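Local coordinates for hypothetical protein aq_1494 (Aquifex aeolicus, PDB 2EGR) that probably hydrolyses acyl-CoA thioesters, as a hotdog-fold member of the 4-hydroxybenzoyl-CoA thioesterase family, although its own substrate is not established, at residues 71-77 against 89-95; 53-59 against 104-110. One frame throughout, in Å; residues are numbered along the deposited sequence.

Contact 1 (71-77 against 89-95)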
loop_
_atom_site.group_PDB
_atom_site.type_symbol
_atom_site.label_atom_id
_atom_site.label_comp_id
_atom_site.label_asym_id
_atom_site.label_seq_id
_atom_site.Cartn_x
_atom_site.Cartn_y
_atom_site.Cartn_z
ATOM N N ASP A 71 -14.762 9.862 -3.384
ATOM C CA ASP A 71 -15.531 9.717 -4.637
ATOM C C ASP A 71 -16.135 8.328 -4.696
ATOM O O ASP A 71 -15.483 7.347 -4.346
ATOM C CB ASP A 71 -14.692 9.901 -5.903
ATOM C CG ASP A 71 -14.439 11.354 -6.257
ATOM O OD1 ASP A 71 -15.109 12.241 -5.719
ATOM O OD2 ASP A 71 -13.581 11.580 -7.135
ATOM N N VAL A 72 -17.388 8.244 -5.135
ATOM C CA VAL A 72 -17.987 6.949 -5.434
ATOM C C VAL A 72 -17.756 6.676 -6.919
ATOM O O VAL A 72 -17.999 7.543 -7.774
ATOM C CB VAL A 72 -19.488 6.889 -5.043
ATOM C CG1 VAL A 72 -20.107 5.497 -5.460
ATOM C CG2 VAL A 72 -19.637 7.114 -3.541
ATOM N N PHE A 73 -17.235 5.496 -7.215
ATOM C CA PHE A 73 -16.903 5.142 -8.572
ATOM C C PHE A 73 -17.347 3.702 -8.828
ATOM O O PHE A 73 -17.694 2.973 -7.898
ATOM C CB PHE A 73 -15.399 5.406 -8.869
ATOM C CG PHE A 73 -14.479 4.493 -8.134
ATOM C CD1 PHE A 73 -14.129 3.262 -8.671
ATOM C CD2 PHE A 73 -13.992 4.857 -6.869
ATOM C CE1 PHE A 73 -13.271 2.390 -7.986
ATOM C CE2 PHE A 73 -13.168 3.991 -6.168
ATOM C CZ PHE A 73 -12.802 2.766 -6.719
ATOM N N GLU A 74 -17.392 3.322 -10.098
ATOM C CA GLU A 74 -17.775 1.975 -10.475
ATOM C C GLU A 74 -16.751 1.480 -11.463
ATOM O O GLU A 74 -16.334 2.217 -12.338
ATOM C CB GLU A 74 -19.196 1.950 -11.089
ATOM C CG GLU A 74 -20.235 2.451 -10.106
ATOM C CD GLU A 74 -21.654 2.327 -10.628
ATOM O OE1 GLU A 74 -21.832 2.303 -11.855
ATOM O OE2 GLU A 74 -22.569 2.192 -9.790
ATOM N N VAL A 75 -16.354 0.232 -11.264
ATOM C CA VAL A 75 -15.556 -0.534 -12.194
ATOM C C VAL A 75 -16.525 -1.482 -12.942
ATOM O O VAL A 75 -17.152 -2.374 -12.327
ATOM C CB VAL A 75 -14.523 -1.345 -11.414
ATOM C CG1 VAL A 75 -13.651 -2.176 -12.354
ATOM C CG2 VAL A 75 -13.691 -0.390 -10.502
ATOM N N HIS A 76 -16.674 -1.250 -14.240
ATOM C CA HIS A 76 -17.484 -2.109 -15.099
ATOM C C HIS A 76 -16.523 -3.043 -15.817
ATOM O O HIS A 76 -15.656 -2.589 -16.617
ATOM C CB HIS A 76 -18.227 -1.269 -16.141
ATOM C CG HIS A 76 -19.320 -0.401 -15.593
ATOM N ND1 HIS A 76 -19.280 0.189 -14.346
ATOM C CD2 HIS A 76 -20.482 0.003 -16.158
ATOM C CE1 HIS A 76 -20.372 0.917 -14.168
ATOM N NE2 HIS A 76 -21.108 0.832 -15.260
ATOM N N LEU A 77 -16.664 -4.324 -15.511
ATOM C CA LEU A 77 -15.778 -5.393 -15.960
ATOM C C LEU A 77 -16.439 -6.132 -17.106
ATOM O O LEU A 77 -17.647 -6.396 -17.045
ATOM C CB LEU A 77 -15.562 -6.356 -14.776
ATOM C CG LEU A 77 -14.716 -7.617 -14.750
ATOM C CD1 LEU A 77 -14.355 -8.035 -13.310
ATOM C CD2 LEU A 77 -15.445 -8.760 -15.443
ATOM N N PHE A 89 -9.655 -9.628 -19.145
ATOM C CA PHE A 89 -10.715 -8.723 -18.760
ATOM C C PHE A 89 -10.443 -7.314 -19.225
ATOM O O PHE A 89 -9.278 -6.880 -19.257
ATOM C CB PHE A 89 -10.898 -8.677 -17.224
ATOM C CG PHE A 89 -11.447 -9.933 -16.626
ATOM C CD1 PHE A 89 -12.774 -10.298 -16.818
ATOM C CD2 PHE A 89 -10.647 -10.726 -15.811
ATOM C CE1 PHE A 89 -13.282 -11.470 -16.215
ATOM C CE2 PHE A 89 -11.146 -11.890 -15.202
ATOM C CZ PHE A 89 -12.456 -12.267 -15.415
ATOM N N SER A 90 -11.515 -6.602 -19.568
ATOM C CA SER A 90 -11.465 -5.164 -19.775
ATOM C C SER A 90 -12.237 -4.472 -18.658
ATOM O O SER A 90 -13.121 -5.073 -18.021
ATOM C CB SER A 90 -11.941 -4.731 -21.174
ATOM O OG SER A 90 -13.345 -4.597 -21.271
ATOM N N TYR A 91 -11.844 -3.244 -18.369
ATOM C CA TYR A 91 -12.409 -2.497 -17.261
ATOM C C TYR A 91 -12.616 -1.085 -17.734
ATOM O O TYR A 91 -11.749 -0.514 -18.451
ATOM C CB TYR A 91 -11.474 -2.451 -16.016
ATOM C CG TYR A 91 -10.884 -3.749 -15.580
ATOM C CD1 TYR A 91 -11.431 -4.470 -14.545
ATOM C CD2 TYR A 91 -9.752 -4.242 -16.184
ATOM C CE1 TYR A 91 -10.873 -5.672 -14.130
ATOM C CE2 TYR A 91 -9.186 -5.431 -15.791
ATOM C CZ TYR A 91 -9.748 -6.150 -14.781
ATOM O OH TYR A 91 -9.148 -7.294 -14.410
ATOM N N ILE A 92 -13.762 -0.509 -17.377
ATOM C CA ILE A 92 -13.956 0.925 -17.457
ATOM C C ILE A 92 -14.315 1.463 -16.074
ATOM O O ILE A 92 -15.193 0.927 -15.396
ATOM C CB ILE A 92 -15.060 1.361 -18.492
ATOM C CG1 ILE A 92 -14.738 0.778 -19.869
ATOM C CG2 ILE A 92 -15.121 2.873 -18.582
ATOM C CD1 ILE A 92 -15.976 0.466 -20.728
ATOM N N VAL A 93 -13.594 2.492 -15.655
ATOM C CA VAL A 93 -13.878 3.127 -14.371
ATOM C C VAL A 93 -14.741 4.341 -14.596
ATOM O O VAL A 93 -14.331 5.288 -15.284
ATOM C CB VAL A 93 -12.587 3.508 -13.615
ATOM C CG1 VAL A 93 -12.960 4.206 -12.270
ATOM C CG2 VAL A 93 -11.721 2.257 -13.395
ATOM N N PHE A 94 -15.956 4.306 -14.045
ATOM C CA PHE A 94 -16.884 5.431 -14.144
ATOM C C PHE A 94 -17.016 6.234 -12.871
ATOM O O PHE A 94 -17.094 5.680 -11.773
ATOM C CB PHE A 94 -18.292 4.943 -14.531
ATOM C CG PHE A 94 -18.399 4.496 -15.956
ATOM C CD1 PHE A 94 -18.530 5.436 -16.983
ATOM C CD2 PHE A 94 -18.350 3.150 -16.274
ATOM C CE1 PHE A 94 -18.621 5.020 -18.316
ATOM C CE2 PHE A 94 -18.444 2.725 -17.602
ATOM C CZ PHE A 94 -18.583 3.664 -18.616
ATOM N N LYS A 95 -17.077 7.550 -13.033
ATOM C CA LYS A 95 -17.484 8.445 -11.963
ATOM C C LYS A 95 -18.566 9.395 -12.493
ATOM O O LYS A 95 -18.341 10.175 -13.422
ATOM C CB LYS A 95 -16.254 9.205 -11.450
ATOM C CG LYS A 95 -16.522 10.343 -10.475
ATOM C CD LYS A 95 -15.238 11.193 -10.349
ATOM C CE LYS A 95 -15.508 12.456 -9.596
ATOM N NZ LYS A 95 -14.306 13.285 -9.213
#

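Contact 2 (53-59 against 104-110)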
loop_
_atom_site.group_PDB
_atom_site.type_symbol
_atom_site.label_atom_id
_atom_site.label_comp_id
_atom_site.label_asym_id
_atom_site.label_seq_id
_atom_site.Cartn_x
_atom_site.Cartn_y
_atom_site.Cartn_z
ATOM N N GLU A 53 -3.727 -21.411 -9.062
ATOM C CA GLU A 53 -3.324 -20.001 -8.955
ATOM C C GLU A 53 -3.747 -19.300 -10.234
ATOM O O GLU A 53 -3.526 -19.831 -11.312
ATOM C CB GLU A 53 -1.794 -19.868 -8.755
ATOM C CG GLU A 53 -1.260 -18.398 -8.688
ATOM C CD GLU A 53 0.285 -18.264 -8.809
ATOM O OE1 GLU A 53 0.997 -19.305 -8.873
ATOM O OE2 GLU A 53 0.791 -17.102 -8.846
ATOM N N VAL A 54 -4.351 -18.113 -10.124
ATOM C CA VAL A 54 -4.562 -17.268 -11.304
ATOM C C VAL A 54 -3.372 -16.306 -11.426
ATOM O O VAL A 54 -3.088 -15.532 -10.504
ATOM C CB VAL A 54 -5.912 -16.521 -11.264
ATOM C CG1 VAL A 54 -5.993 -15.466 -12.369
ATOM C CG2 VAL A 54 -7.090 -17.533 -11.371
ATOM N N VAL A 55 -2.665 -16.395 -12.549
ATOM C CA VAL A 55 -1.401 -15.672 -12.737
ATOM C C VAL A 55 -1.588 -14.512 -13.704
ATOM O O VAL A 55 -2.054 -14.678 -14.838
ATOM C CB VAL A 55 -0.238 -16.613 -13.212
ATOM C CG1 VAL A 55 1.015 -15.792 -13.616
ATOM C CG2 VAL A 55 0.083 -17.638 -12.148
ATOM N N LEU A 56 -1.235 -13.317 -13.258
ATOM C CA LEU A 56 -1.306 -12.156 -14.139
ATOM C C LEU A 56 -0.145 -12.116 -15.151
ATOM O O LEU A 56 1.039 -12.232 -14.778
ATOM C CB LEU A 56 -1.311 -10.876 -13.301
ATOM C CG LEU A 56 -1.384 -9.578 -14.105
ATOM C CD1 LEU A 56 -2.757 -9.422 -14.774
ATOM C CD2 LEU A 56 -1.124 -8.397 -13.202
ATOM N N LEU A 57 -0.490 -11.956 -16.424
ATOM C CA LEU A 57 0.514 -11.922 -17.498
ATOM C C LEU A 57 0.939 -10.512 -17.881
ATOM O O LEU A 57 2.149 -10.213 -18.043
ATOM C CB LEU A 57 -0.017 -12.665 -18.731
ATOM C CG LEU A 57 0.015 -14.192 -18.688
ATOM C CD1 LEU A 57 -0.726 -14.692 -19.931
ATOM C CD2 LEU A 57 1.446 -14.788 -18.612
ATOM N N ASN A 58 -0.057 -9.648 -18.057
ATOM C CA ASN A 58 0.150 -8.236 -18.309
ATOM C C ASN A 58 -1.059 -7.419 -17.873
ATOM O O ASN A 58 -2.160 -7.971 -17.667
ATOM C CB ASN A 58 0.501 -7.931 -19.775
ATOM C CG ASN A 58 -0.613 -8.316 -20.739
ATOM O OD1 ASN A 58 -1.703 -7.736 -20.726
ATOM N ND2 ASN A 58 -0.330 -9.311 -21.588
ATOM N N ALA A 59 -0.829 -6.121 -17.712
ATOM C CA ALA A 59 -1.861 -5.172 -17.296
ATOM C C ALA A 59 -1.583 -3.808 -17.899
ATOM O O ALA A 59 -0.405 -3.393 -18.029
ATOM C CB ALA A 59 -1.917 -5.092 -15.737
ATOM N N ASN A 104 -7.111 -3.140 -18.903
ATOM C CA ASN A 104 -7.236 -4.537 -19.221
ATOM C C ASN A 104 -6.135 -5.327 -18.544
ATOM O O ASN A 104 -5.037 -4.771 -18.269
ATOM C CB ASN A 104 -7.276 -4.756 -20.743
ATOM C CG ASN A 104 -5.999 -4.312 -21.457
ATOM O OD1 ASN A 104 -5.029 -5.057 -21.508
ATOM N ND2 ASN A 104 -6.040 -3.142 -22.087
ATOM N N THR A 105 -6.447 -6.587 -18.278
ATOM C CA THR A 105 -5.554 -7.544 -17.647
ATOM C C THR A 105 -5.712 -8.911 -18.310
ATOM O O THR A 105 -6.831 -9.348 -18.617
ATOM C CB THR A 105 -5.811 -7.684 -16.134
ATOM O OG1 THR A 105 -7.155 -8.137 -15.910
ATOM C CG2 THR A 105 -5.599 -6.334 -15.410
ATOM N N LYS A 106 -4.578 -9.576 -18.527
ATOM C CA LYS A 106 -4.567 -10.922 -19.083
ATOM C C LYS A 106 -3.959 -11.887 -18.080
ATOM O O LYS A 106 -2.954 -11.562 -17.384
ATOM C CB LYS A 106 -3.822 -10.944 -20.420
ATOM C CG LYS A 106 -3.735 -12.310 -21.045
ATOM C CD LYS A 106 -2.897 -12.281 -22.316
ATOM C CE LYS A 106 -3.159 -13.530 -23.150
ATOM N NZ LYS A 106 -2.095 -13.690 -24.184
ATOM N N HIS A 107 -4.571 -13.062 -17.992
ATOM C CA HIS A 107 -4.292 -14.053 -16.958
ATOM C C HIS A 107 -4.131 -15.456 -17.521
ATOM O O HIS A 107 -4.667 -15.790 -18.569
ATOM C CB HIS A 107 -5.431 -14.099 -15.926
ATOM C CG HIS A 107 -5.740 -12.773 -15.307
ATOM N ND1 HIS A 107 -6.558 -11.841 -15.913
ATOM C CD2 HIS A 107 -5.311 -12.209 -14.160
ATOM C CE1 HIS A 107 -6.626 -10.763 -15.158
ATOM N NE2 HIS A 107 -5.865 -10.954 -14.095
ATOM N N CYS A 108 -3.417 -16.273 -16.782
ATOM C CA CYS A 108 -3.347 -17.683 -17.061
ATOM C C CYS A 108 -3.457 -18.391 -15.731
ATOM O O CYS A 108 -3.659 -17.741 -14.694
ATOM C CB CYS A 108 -2.065 -18.013 -17.841
ATOM S SG CYS A 108 -0.535 -17.847 -16.926
ATOM N N MET A 109 -3.389 -19.721 -15.749
ATOM C CA MET A 109 -3.615 -20.500 -14.548
ATOM C C MET A 109 -2.538 -21.540 -14.306
ATOM O O MET A 109 -1.959 -22.106 -15.248
ATOM C CB MET A 109 -5.006 -21.148 -14.562
ATOM C CG MET A 109 -6.155 -20.152 -14.366
ATOM S SD MET A 109 -7.762 -20.896 -14.053
ATOM C CE MET A 109 -8.744 -19.562 -14.603
ATOM N N VAL A 110 -2.279 -21.783 -13.030
ATOM C CA VAL A 110 -1.169 -22.618 -12.608
ATOM C C VAL A 110 -1.610 -23.628 -11.548
ATOM O O VAL A 110 -2.372 -23.303 -10.614
ATOM C CB VAL A 110 0.035 -21.716 -12.137
ATOM C CG1 VAL A 110 0.937 -22.415 -11.120
ATOM C CG2 VAL A 110 0.827 -21.213 -13.342
HETATM O O HOH W 1 -4.455 -7.461 -20.826
HETATM O O HOH W 2 -2.388 -4.955 -21.185
#

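Contact 1 (71-77 against 89-95)
Lys-95 reaches along the end of the hairpin to Asp-71 and closes it with a salt bridge. Its CB leaves the strand and, with CG anti to the backbone N (chi1 171°), the chain runs out extended: CG passes Val-72 O at 4.2 Å, CD and CE lie 3.6 and 3.2 Å from Asp-71 OD2, and NZ ends 2.8 Å from that same OD2. The ammonium meets it from above the carboxylate plane, 41° out of it; the oxygen also accepts the backbone N-H of Phe-68, so two donors hold it. Further along, Glu-74 with Phe-94 and His-76 with Ile-92 each exchange two backbone hydrogen bonds. These four side chains share one face of the sheet. There the edge of the Phe-94 ring is directed at the imidazole of His-76, its CD2 lying over the ring centre, 3.5 Å above the plane. The ring planes stand at 57°, an edge-to-face pair. Ile-92 CG2 sits over one face of the Phe-94 ring, toward its rim, and Arg-6 binds the Glu-74 carboxylate. The other face, with Val-75, Leu-77, Tyr-91 and Val-93, is mostly apolar, the Tyr-91 hydroxyl being bound by Thr-105 and Arg-33; Val-75 CG1 touches the rim of Tyr-91 at CD1 (3.9 Å). At the end of the pairing Leu-77 crosses Phe-89 obliquely, CD2 to CD1 at 3.4 Å. Helix 22-39 lies against this second face, bringing Ala-32 to Val-75, Phe-36 to Leu-77 and Phe-29 to Val-93 and Tyr-91. Strand 3-8 pairs with 71-77 and strand 98-111 flanks 89-95, placing the hairpin inside the antiparallel sheet.

Contact 2 (53-59 against 104-110)
Cys-108 carries SG between its backbone N and carbonyl carbon (chi1 69°), which sets the sulfur against Val-55 CB at 3.9 Å and Leu-57 CD2 at 4.0 Å. Leu-57, with CG anti to its carbonyl carbon (chi1 -77°), spreads its two methyls: CD2 goes to that sulfur, and CD1 lies across the extended Lys-106 chain, touching CG and CD. Val-55 also crosses Val-110, CG2 to CG2 at 3.8 Å, and Glu-53 lies beside Val-110, both pointing the same way. On the opposite face, Val-54 CG2 runs alongside the Met-109 chain, and Ala-59 CB meets Thr-105 CG2 at 3.9 Å.

The backbone is regular from Glu-53 to Leu-56, then slips by one residue. Leu-57 N donates to Lys-106 O at 2.7 Å, whereas Lys-106 N donates to Asn-58 O at 3.0 Å, so both Leu-57 and Asn-58 face Lys-106 in a classic beta bulge. The extra residue turns Leu-57 toward the partner strand and lets Asn-58 resume the alternation. Beyond the bulge, Asn-58 OD1 and Asn-104 OD1 do not bond directly; two waters sit between them, each within hydrogen-bonding distance of both oxygens.

Asn-58 and Ala-59 also pair with an antiparallel strand of the second subunit, carrying the sheet across the interface, and Leu-56 packs on His-22 of that subunit. Within the chain, helix 22-39 comes against the face that carries Ala-59, Thr-105 and His-107, with Phe-26 on Ala-59 and Arg-33 on Thr-105. A long antiparallel sheet against a central helix, extended edge to edge through a dimer partner, is characteristic of the hotdog fold of acyl-CoA thioesterases.

How the contacts relate
Both contacts are antiparallel strand pairs in one sheet, centred about 19 Å apart on opposite sides of the chain's centre. Strands 86-95 and 98-111 are neighbours and join them: Phe-89 and Thr-105 share a backbone hydrogen bond. The face packed on helix 22-39 is the buried one in both (Val-75, Leu-77, Tyr-91 and Val-93 in contact 1; Ala-59, Thr-105 and His-107 in contact 2), while most residues opposite are partly exposed. Contact 1 belongs to a hairpin; contact 2 pairs segments 45 residues apart in sequence. Contact 1, away from other subunits, has regular register, an aromatic pair and a terminal salt bridge; contact 2, at the subunit interface, has a bulge, aliphatic and sulfur packing and intervening waters.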